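PDB 4MY0: GCN5-related N-acetyltransferase from Kribbella flavida, which binds acetyl-coenzyme A and probably transfers its acetyl group to an amine, possibly of an aminoglycoside. Local coordinates for residues Ser185-Trp190 against Pro386-Phe392. Residues are numbered along the deposited sequence; the frame is centred on the assembly and turned at random.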
ATOM      1  N   SER C 185      35.399   1.915 -14.731  1.00 26.43           N
ATOM      2  CA  SER C 185      35.323   0.472 -14.920  1.00 24.80           C
ATOM      3  C   SER C 185      33.873   0.025 -14.888  1.00 24.98           C
ATOM      4  O   SER C 185      33.050   0.604 -14.162  1.00 24.78           O
ATOM      5  CB  SER C 185      36.096  -0.250 -13.808  1.00 24.89           C
ATOM      6  OG  SER C 185      37.497  -0.106 -13.969  1.00 31.03           O
ATOM      7  N   GLY C 186      33.561  -1.010 -15.658  1.00 23.24           N
ATOM      8  CA  GLY C 186      32.256  -1.643 -15.566  1.00 19.45           C
ATOM      9  C   GLY C 186      31.328  -1.250 -16.697  1.00 23.98           C
ATOM     10  O   GLY C 186      30.545  -2.074 -17.170  1.00 24.92           O
ATOM     11  N   LEU C 187      31.419   0.000 -17.144  1.00 26.37           N
ATOM     12  CA  LEU C 187      30.466   0.537 -18.121  1.00 23.99           C
ATOM     13  C   LEU C 187      30.468  -0.172 -19.486  1.00 26.55           C
ATOM     14  O   LEU C 187      31.525  -0.554 -19.997  1.00 26.79           O
ATOM     15  CB  LEU C 187      30.714   2.034 -18.291  1.00 22.53           C
ATOM     16  CG  LEU C 187      30.362   2.769 -17.002  1.00 28.79           C
ATOM     17  CD1 LEU C 187      31.514   3.589 -16.468  1.00 27.64           C
ATOM     18  CD2 LEU C 187      29.130   3.628 -17.220  1.00 31.15           C
ATOM     19  N   LEU C 188      29.279  -0.333 -20.072  1.00 26.38           N
ATOM     20  CA  LEU C 188      29.155  -0.933 -21.401  1.00 28.00           C
ATOM     21  C   LEU C 188      29.545   0.050 -22.506  1.00 28.35           C
ATOM     22  O   LEU C 188      29.291   1.252 -22.399  1.00 27.01           O
ATOM     23  CB  LEU C 188      27.723  -1.399 -21.662  1.00 28.70           C
ATOM     24  CG  LEU C 188      27.095  -2.489 -20.800  1.00 32.46           C
ATOM     25  CD1 LEU C 188      25.704  -2.828 -21.306  1.00 28.54           C
ATOM     26  CD2 LEU C 188      27.971  -3.703 -20.818  1.00 32.84           C
ATOM     27  N   VAL C 189      30.150  -0.477 -23.568  1.00 29.23           N
ATOM     28  CA  VAL C 189      30.318   0.258 -24.819  1.00 32.75           C
ATOM     29  C   VAL C 189      29.388  -0.382 -25.850  1.00 31.89           C
ATOM     30  O   VAL C 189      29.519  -1.572 -26.149  1.00 28.20           O
ATOM     31  CB  VAL C 189      31.750   0.144 -25.354  1.00 35.14           C
ATOM     32  CG1 VAL C 189      31.870   0.865 -26.692  1.00 36.85           C
ATOM     33  CG2 VAL C 189      32.744   0.686 -24.351  1.00 34.35           C
ATOM     34  N   TRP C 190      28.445   0.390 -26.377  1.00 30.75           N
ATOM     35  CA  TRP C 190      27.528  -0.110 -27.391  1.00 32.94           C
ATOM     36  C   TRP C 190      28.029   0.268 -28.775  1.00 35.50           C
ATOM     37  O   TRP C 190      28.709   1.281 -28.934  1.00 37.60           O
ATOM     38  CB  TRP C 190      26.134   0.505 -27.203  1.00 34.00           C
ATOM     39  CG  TRP C 190      25.405   0.067 -25.972  1.00 32.95           C
ATOM     40  CD1 TRP C 190      25.500   0.607 -24.718  1.00 32.22           C
ATOM     41  CD2 TRP C 190      24.441  -0.990 -25.882  1.00 35.36           C
ATOM     42  NE1 TRP C 190      24.661  -0.067 -23.853  1.00 31.70           N
ATOM     43  CE2 TRP C 190      24.000  -1.048 -24.549  1.00 31.71           C
ATOM     44  CE3 TRP C 190      23.913  -1.898 -26.804  1.00 36.97           C
ATOM     45  CZ2 TRP C 190      23.055  -1.983 -24.116  1.00 34.05           C
ATOM     46  CZ3 TRP C 190      22.978  -2.818 -26.373  1.00 33.46           C
ATOM     47  CH2 TRP C 190      22.562  -2.859 -25.051  1.00 31.18           C
ATOM     48  N   PRO C 386      33.470  -0.586 -10.000  1.00 29.15           N
ATOM     49  CA  PRO C 386      32.851  -0.844 -11.305  1.00 25.06           C
ATOM     50  C   PRO C 386      31.345  -0.739 -11.217  1.00 25.55           C
ATOM     51  O   PRO C 386      30.739  -1.200 -10.243  1.00 26.70           O
ATOM     52  CB  PRO C 386      33.267  -2.289 -11.631  1.00 24.39           C
ATOM     53  CG  PRO C 386      33.653  -2.892 -10.315  1.00 29.39           C
ATOM     54  CD  PRO C 386      34.147  -1.777  -9.450  1.00 30.19           C
ATOM     55  N   TYR C 387      30.747  -0.120 -12.225  1.00 23.51           N
ATOM     56  CA  TYR C 387      29.298  -0.026 -12.284  1.00 23.07           C
ATOM     57  C   TYR C 387      28.893   0.062 -13.736  1.00 25.38           C
ATOM     58  O   TYR C 387      29.734   0.235 -14.626  1.00 25.05           O
ATOM     59  CB  TYR C 387      28.791   1.210 -11.535  1.00 23.27           C
ATOM     60  CG  TYR C 387      29.107   2.515 -12.236  1.00 30.27           C
ATOM     61  CD1 TYR C 387      28.139   3.178 -12.995  1.00 33.84           C
ATOM     62  CD2 TYR C 387      30.375   3.084 -12.148  1.00 33.61           C
ATOM     63  CE1 TYR C 387      28.429   4.380 -13.645  1.00 36.22           C
ATOM     64  CE2 TYR C 387      30.673   4.285 -12.797  1.00 38.29           C
ATOM     65  CZ  TYR C 387      29.692   4.925 -13.540  1.00 37.89           C
ATOM     66  OH  TYR C 387      29.977   6.107 -14.180  1.00 41.62           O
HETATM   67  N   MSE C 388      27.591  -0.023 -13.956  1.00 17.73           N
HETATM   68  CA  MSE C 388      27.024  -0.051 -15.284  1.00 20.52           C
HETATM   69  C   MSE C 388      25.758   0.789 -15.207  1.00 23.38           C
HETATM   70  O   MSE C 388      25.116   0.838 -14.150  1.00 22.53           O
HETATM   71  CB  MSE C 388      26.641  -1.499 -15.619  1.00 23.00           C
HETATM   72  CG  MSE C 388      26.727  -1.860 -17.059  1.00 34.19           C
HETATM   73 SE   MSE C 388      26.248  -3.737 -17.211  0.68 30.77          SE
HETATM   74  CE  MSE C 388      27.984  -4.512 -16.929  1.00 22.14           C
ATOM     75  N   LEU C 389      25.386   1.436 -16.307  1.00 23.96           N
ATOM     76  CA  LEU C 389      24.129   2.180 -16.349  1.00 27.42           C
ATOM     77  C   LEU C 389      23.000   1.315 -16.887  1.00 26.45           C
ATOM     78  O   LEU C 389      21.825   1.547 -16.580  1.00 29.51           O
ATOM     79  CB  LEU C 389      24.276   3.435 -17.214  1.00 24.66           C
ATOM     80  CG  LEU C 389      25.438   4.303 -16.762  1.00 24.34           C
ATOM     81  CD1 LEU C 389      25.736   5.388 -17.803  1.00 28.08           C
ATOM     82  CD2 LEU C 389      25.167   4.906 -15.369  1.00 19.60           C
ATOM     83  N   ASP C 390      23.352   0.310 -17.682  1.00 26.70           N
ATOM     84  CA  ASP C 390      22.346  -0.457 -18.405  1.00 30.81           C
ATOM     85  C   ASP C 390      22.095  -1.820 -17.779  1.00 28.40           C
ATOM     86  O   ASP C 390      22.966  -2.380 -17.113  1.00 28.36           O
ATOM     87  CB  ASP C 390      22.775  -0.664 -19.865  1.00 43.02           C
ATOM     88  CG  ASP C 390      23.205   0.626 -20.543  1.00 52.46           C
ATOM     89  OD1 ASP C 390      22.324   1.445 -20.880  1.00 57.75           O
ATOM     90  OD2 ASP C 390      24.426   0.816 -20.744  1.00 56.52           O
ATOM     91  N   TYR C 391      20.899  -2.349 -18.015  1.00 26.94           N
ATOM     92  CA  TYR C 391      20.591  -3.743 -17.741  1.00 25.83           C
ATOM     93  C   TYR C 391      20.471  -4.441 -19.089  1.00 25.87           C
ATOM     94  O   TYR C 391      20.058  -3.811 -20.067  1.00 27.31           O
ATOM     95  CB  TYR C 391      19.257  -3.840 -16.996  1.00 25.62           C
ATOM     96  CG  TYR C 391      18.776  -5.255 -16.820  1.00 24.43           C
ATOM     97  CD1 TYR C 391      19.200  -6.016 -15.745  1.00 25.14           C
ATOM     98  CD2 TYR C 391      17.914  -5.842 -17.745  1.00 27.77           C
ATOM     99  CE1 TYR C 391      18.767  -7.328 -15.579  1.00 27.97           C
ATOM    100  CE2 TYR C 391      17.480  -7.143 -17.591  1.00 26.92           C
ATOM    101  CZ  TYR C 391      17.914  -7.885 -16.505  1.00 29.54           C
ATOM    102  OH  TYR C 391      17.491  -9.198 -16.344  1.00 31.44           O
ATOM    103  N   PHE C 392      20.830  -5.725 -19.155  1.00 26.57           N
ATOM    104  CA  PHE C 392      20.583  -6.521 -20.371  1.00 27.32           C
ATOM    105  C   PHE C 392      20.333  -7.974 -20.003  1.00 27.56           C
ATOM    106  O   PHE C 392      20.708  -8.395 -18.901  1.00 28.15           O
ATOM    107  CB  PHE C 392      21.747  -6.418 -21.370  1.00 24.27           C
ATOM    108  CG  PHE C 392      23.069  -6.930 -20.828  1.00 20.66           C
ATOM    109  CD1 PHE C 392      23.889  -6.099 -20.079  1.00 22.68           C
ATOM    110  CD2 PHE C 392      23.475  -8.241 -21.061  1.00 22.21           C
ATOM    111  CE1 PHE C 392      25.110  -6.558 -19.568  1.00 22.17           C
ATOM    112  CE2 PHE C 392      24.699  -8.719 -20.557  1.00 21.95           C
ATOM    113  CZ  PHE C 392      25.513  -7.872 -19.813  1.00 20.78           C
ATOM    114  OXT PHE C 392      19.758  -8.742 -20.791  1.00 25.40           O
TER
HETATM  115  O   HOH W   1      26.572   0.946 -18.912  1.00 17.75           O
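Leu187 lays its isobutyl end over one face of the Tyr387 ring, with CD1 3.7 Å from CZ. Its CD2 also meets Leu389 CG. Beside this pair the backbones are close. Tyr387 N donates to Ser185 O at 3.1 Å, and Pro386 CA gives the same oxygen a CA-H...O contact. Gly186, at a positive phi of 103°, brings its backbone C within 3.0 Å of Tyr387 O. The side chain of Leu188 leaves its backbone toward 386-392. With CG anti to the carbonyl carbon (chi1 -63°), CG lies 3.8 Å from CG of Met388, a selenomethionine, and CD1 reaches Phe392 CD1.

Toward Trp190 the backbones separate and the contact is looser. A water bridges the gap, accepting from Leu188 N and Leu389 N and donating to Asp390 OD2. The same OD2 sits at the edge of the Trp190 indole, 3.2 Å from NE1, in a straight but weak hydrogen bond. Carboxylate and ring planes are 88° apart.

The Phe392 side chain ends about 9 Å from that of acetyl-CoA-binding Val88. The contact lays the C-terminal tail, after helix 371-380, along 185-190. Strand 188-189 pairs antiparallel with strand 61-75, whose Phe71 meets Trp190 and Phe392 edge-to-face. Trp280 of strand 274-284 packs on Pro386 and Met388.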